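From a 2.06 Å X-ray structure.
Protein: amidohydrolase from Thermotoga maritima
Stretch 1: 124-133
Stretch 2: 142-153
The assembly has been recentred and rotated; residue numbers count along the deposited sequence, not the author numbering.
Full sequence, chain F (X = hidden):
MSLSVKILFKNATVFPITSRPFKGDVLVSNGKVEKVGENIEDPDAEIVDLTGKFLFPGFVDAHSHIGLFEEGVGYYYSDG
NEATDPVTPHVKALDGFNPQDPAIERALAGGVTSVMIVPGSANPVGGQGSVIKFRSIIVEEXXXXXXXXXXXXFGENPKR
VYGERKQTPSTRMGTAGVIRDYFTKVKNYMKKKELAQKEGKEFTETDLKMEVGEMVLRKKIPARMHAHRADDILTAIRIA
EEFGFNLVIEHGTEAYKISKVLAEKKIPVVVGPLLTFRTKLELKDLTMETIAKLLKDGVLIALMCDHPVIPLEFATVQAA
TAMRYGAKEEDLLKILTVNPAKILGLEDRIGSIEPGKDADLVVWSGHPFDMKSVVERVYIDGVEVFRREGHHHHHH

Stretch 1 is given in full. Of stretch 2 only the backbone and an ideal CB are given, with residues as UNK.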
# COMPACT_ATOMS: atom_id res chain seq x y z
N PRO F 124 -3.96 -25.18 -6.98
CA PRO F 124 -3.56 -26.58 -6.76
C PRO F 124 -4.77 -27.51 -6.91
O PRO F 124 -4.67 -28.53 -7.60
CB PRO F 124 -2.98 -26.56 -5.34
CG PRO F 124 -2.29 -25.18 -5.26
CD PRO F 124 -3.24 -24.26 -6.07
N VAL F 125 -5.90 -27.15 -6.29
CA VAL F 125 -7.18 -27.86 -6.45
C VAL F 125 -8.22 -26.84 -6.90
O VAL F 125 -8.65 -26.00 -6.11
CB VAL F 125 -7.65 -28.59 -5.16
CG1 VAL F 125 -8.89 -29.47 -5.45
CG2 VAL F 125 -6.53 -29.48 -4.57
N GLY F 126 -8.62 -26.92 -8.16
CA GLY F 126 -9.41 -25.85 -8.79
C GLY F 126 -10.94 -25.96 -8.82
O GLY F 126 -11.63 -24.94 -8.83
N GLY F 127 -11.47 -27.18 -8.82
CA GLY F 127 -12.93 -27.38 -8.91
C GLY F 127 -13.34 -28.45 -9.90
O GLY F 127 -12.49 -29.15 -10.46
N GLN F 128 -14.65 -28.57 -10.14
CA GLN F 128 -15.18 -29.71 -10.90
C GLN F 128 -15.44 -29.39 -12.35
O GLN F 128 -15.93 -28.31 -12.68
CB GLN F 128 -16.47 -30.25 -10.27
CG GLN F 128 -16.28 -30.72 -8.84
CD GLN F 128 -17.56 -30.68 -8.06
OE1 GLN F 128 -18.56 -31.26 -8.45
NE2 GLN F 128 -17.54 -29.97 -6.93
N GLY F 129 -15.10 -30.35 -13.21
CA GLY F 129 -15.44 -30.32 -14.62
C GLY F 129 -16.77 -31.03 -14.87
O GLY F 129 -17.20 -31.84 -14.05
N SER F 130 -17.41 -30.68 -16.00
CA SER F 130 -18.64 -31.31 -16.47
C SER F 130 -18.52 -31.45 -17.97
O SER F 130 -17.94 -30.59 -18.62
CB SER F 130 -19.85 -30.41 -16.19
OG SER F 130 -20.16 -30.36 -14.80
N VAL F 131 -19.09 -32.52 -18.54
CA VAL F 131 -19.16 -32.65 -19.99
C VAL F 131 -20.51 -32.13 -20.44
O VAL F 131 -21.55 -32.50 -19.90
CB VAL F 131 -19.00 -34.11 -20.47
CG1 VAL F 131 -19.03 -34.15 -22.01
CG2 VAL F 131 -17.72 -34.73 -19.92
N ILE F 132 -20.50 -31.25 -21.43
CA ILE F 132 -21.73 -30.69 -21.93
C ILE F 132 -21.75 -30.76 -23.45
O ILE F 132 -20.72 -30.95 -24.10
CB ILE F 132 -21.96 -29.21 -21.44
CG1 ILE F 132 -20.84 -28.28 -21.92
CG2 ILE F 132 -22.06 -29.15 -19.92
CD1 ILE F 132 -21.21 -27.41 -23.08
N LYS F 133 -22.95 -30.61 -24.01
CA LYS F 133 -23.12 -30.49 -25.45
C LYS F 133 -23.73 -29.13 -25.73
O LYS F 133 -24.46 -28.62 -24.89
CB LYS F 133 -24.09 -31.54 -25.96
CG LYS F 133 -23.63 -32.96 -25.84
CD LYS F 133 -24.53 -33.83 -26.70
CE LYS F 133 -24.31 -35.28 -26.40
NZ LYS F 133 -25.05 -36.09 -27.38
N UNK F 142 -27.94 -29.13 -21.44
CA UNK F 142 -26.65 -29.34 -22.10
C UNK F 142 -25.84 -30.45 -21.44
O UNK F 142 -24.94 -31.02 -22.07
CB UNK F 142 -25.84 -28.04 -22.10
N UNK F 143 -26.15 -30.75 -20.18
CA UNK F 143 -25.35 -31.67 -19.37
C UNK F 143 -25.33 -33.09 -19.94
O UNK F 143 -26.39 -33.67 -20.25
CB UNK F 143 -25.89 -31.70 -17.94
N UNK F 144 -24.13 -33.63 -20.10
CA UNK F 144 -23.94 -35.05 -20.42
C UNK F 144 -23.45 -35.82 -19.20
O UNK F 144 -23.91 -36.93 -18.92
CB UNK F 144 -22.95 -35.21 -21.57
N UNK F 145 -22.51 -35.23 -18.46
CA UNK F 145 -21.92 -35.92 -17.32
C UNK F 145 -21.43 -34.87 -16.35
O UNK F 145 -20.55 -34.08 -16.67
CB UNK F 145 -20.78 -36.85 -17.75
N UNK F 146 -22.02 -34.88 -15.16
CA UNK F 146 -21.68 -33.90 -14.14
C UNK F 146 -21.78 -34.55 -12.77
O UNK F 146 -22.84 -35.11 -12.45
CB UNK F 146 -22.59 -32.67 -14.23
N UNK F 147 -20.70 -34.50 -11.97
CA UNK F 147 -19.35 -33.99 -12.29
C UNK F 147 -18.59 -35.00 -13.15
O UNK F 147 -18.91 -36.19 -13.12
CB UNK F 147 -18.56 -33.69 -11.01
N UNK F 148 -17.58 -34.55 -13.89
CA UNK F 148 -16.83 -35.43 -14.76
C UNK F 148 -15.37 -35.61 -14.32
O UNK F 148 -14.67 -36.51 -14.79
CB UNK F 148 -16.88 -34.89 -16.19
N UNK F 149 -14.91 -34.75 -13.42
CA UNK F 149 -13.51 -34.75 -13.00
C UNK F 149 -13.23 -33.65 -11.97
O UNK F 149 -14.01 -32.71 -11.84
CB UNK F 149 -12.60 -34.57 -14.22
N UNK F 150 -12.13 -33.80 -11.23
CA UNK F 150 -11.69 -32.77 -10.31
C UNK F 150 -10.36 -32.22 -10.84
O UNK F 150 -9.36 -32.94 -10.89
CB UNK F 150 -11.55 -33.31 -8.89
N UNK F 151 -10.37 -30.95 -11.23
CA UNK F 151 -9.21 -30.25 -11.81
C UNK F 151 -8.18 -29.91 -10.74
O UNK F 151 -8.54 -29.40 -9.68
CB UNK F 151 -9.66 -28.97 -12.52
N UNK F 152 -6.91 -30.20 -11.04
CA UNK F 152 -5.80 -29.86 -10.16
C UNK F 152 -4.69 -29.32 -11.03
O UNK F 152 -4.71 -29.53 -12.24
CB UNK F 152 -5.33 -31.06 -9.34
N UNK F 153 -3.73 -28.61 -10.43
CA UNK F 153 -2.67 -27.95 -11.20
C UNK F 153 -1.34 -27.96 -10.49
O UNK F 153 -1.28 -27.75 -9.28
CB UNK F 153 -3.06 -26.50 -11.51

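Stretch 1 is a strand, and stretch 2 runs back along it, nearly antiparallel at 151° from 148 onward, joined by a ladder of backbone hydrogen bonds made by main-chain atoms alone, so they say little about the side chains, except that a position whose N donates cannot be proline.

At 142 the backbone carbonyl accepts a bond from K133 N (2.8 Å from O of 142). The ideal CB points sideways and lies 3.2 Å from K133 O, a tight fit that favours something slim near the backbone. Cysteine is found: C142 CB lies 4.1 Å from I132 CB.

Position 143 puts its CB on the same face as I132, 5.0 Å from I132 CG2, with extended angles (-63/129). An apolar residue, branched or not, would suit. The residue is I143, whose CA lies 4.2 Å from I132 CG2.

Position 144 points toward stretch 1, between V131 and the aliphatic part of K133, and its N donates to V131 O (2.8 Å). Valine, isoleucine or leucine could fill this space. It is V144: its CB meets V131 CG1 at 4.1 Å, and its CG2 packs against K133 CG at 3.4 Å, so the methyl uses the methylenes of the lysine.

At 145 both backbone groups bond V131: N to V131 O at 3.2 Å, and V131 N to O of 145 at 2.8 Å. V131 O thus accepts from two successive amides, beside the bulge that shifts the register between V131 and I132. The CB lies 4.3 Å from V131 CB, so a chain aliphatic at its base fits, whatever its tip. K145 is fully extended, and its end leads away.

The CB of 146 points sideways, 3.4 Å from S130 OG, so a small polar residue such as serine, asparagine or aspartate is plausible. In D146 the end of the side chain comes nearer to stretch 1, and OD1 is modelled 2.3 Å from S130 OG, too close to support a detailed reading.

The peptide bond before 147 is cis, which strongly suggests proline, and phi of -76° agrees. P147 CB lies 3.6 Å from Q128 OE1.

Position 148 points toward stretch 1, its ideal CB only 3.7 Å from G129 O and 3.8 Å from V131 CG2, so a small side chain is the natural choice. A148 supplies one methyl, 3.8 Å from V131 CG2, while its N donates to G129 O (2.7 Å).

At 149 the angles (179/160) favour glycine. G149 O accepts from G129 N at 2.9 Å.

Position 150 shares a face with V125 and Q128; a medium apolar chain such as leucine or methionine would suit. L150 reaches V125 CG1 with CD2 (4.2 Å), and its CD1 lies 3.3 Å from G127 O.

At 151 the CB is on the other face, beside glycines that leave space for a long chain. K151 leads its end away; its N donates to G127 O (2.9 Å).

At 152 the CB is 3.1 Å from P124 O, so an unbranched chain is plausible: M152, a selenomethionine, turns its end away.

Position 153 points sideways and permits many residues; A153 N donates to P124 O (3.0 Å).

Stretch 2 142-153: CIVKDPAGLKMA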
# COMPACT_ATOMS: atom_id res chain seq x y z
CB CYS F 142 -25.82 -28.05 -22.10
SG CYS F 142 -26.49 -26.75 -23.16
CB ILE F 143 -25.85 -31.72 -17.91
CG1 ILE F 143 -25.63 -30.37 -17.23
CG2 ILE F 143 -25.16 -32.84 -17.14
CD1 ILE F 143 -26.35 -30.22 -15.87
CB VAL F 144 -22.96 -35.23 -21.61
CG1 VAL F 144 -22.78 -36.69 -21.96
CG2 VAL F 144 -23.44 -34.46 -22.81
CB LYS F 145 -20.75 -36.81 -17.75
CG LYS F 145 -20.14 -37.57 -16.60
CD LYS F 145 -19.03 -38.48 -17.06
CE LYS F 145 -18.43 -39.21 -15.87
NZ LYS F 145 -17.28 -40.04 -16.28
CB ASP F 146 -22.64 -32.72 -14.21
CG ASP F 146 -22.45 -31.76 -13.07
OD1 ASP F 146 -21.37 -31.16 -12.96
OD2 ASP F 146 -23.39 -31.60 -12.28
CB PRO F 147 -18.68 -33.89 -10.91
CG PRO F 147 -19.37 -34.96 -10.09
CD PRO F 147 -20.81 -34.93 -10.56
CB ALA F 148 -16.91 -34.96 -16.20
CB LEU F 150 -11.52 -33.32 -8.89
CG LEU F 150 -11.05 -32.30 -7.82
CD1 LEU F 150 -11.98 -31.09 -7.79
CD2 LEU F 150 -10.98 -32.94 -6.43
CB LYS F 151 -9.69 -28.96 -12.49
CG LYS F 151 -8.61 -28.08 -13.14
CD LYS F 151 -7.75 -28.87 -14.18
CE LYS F 151 -6.73 -27.99 -14.89
NZ LYS F 151 -7.41 -26.96 -15.73
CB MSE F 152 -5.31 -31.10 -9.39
CG MSE F 152 -6.38 -31.68 -8.50
SE MSE F 152 -5.87 -33.35 -7.65
CE MSE F 152 -7.62 -34.22 -7.67
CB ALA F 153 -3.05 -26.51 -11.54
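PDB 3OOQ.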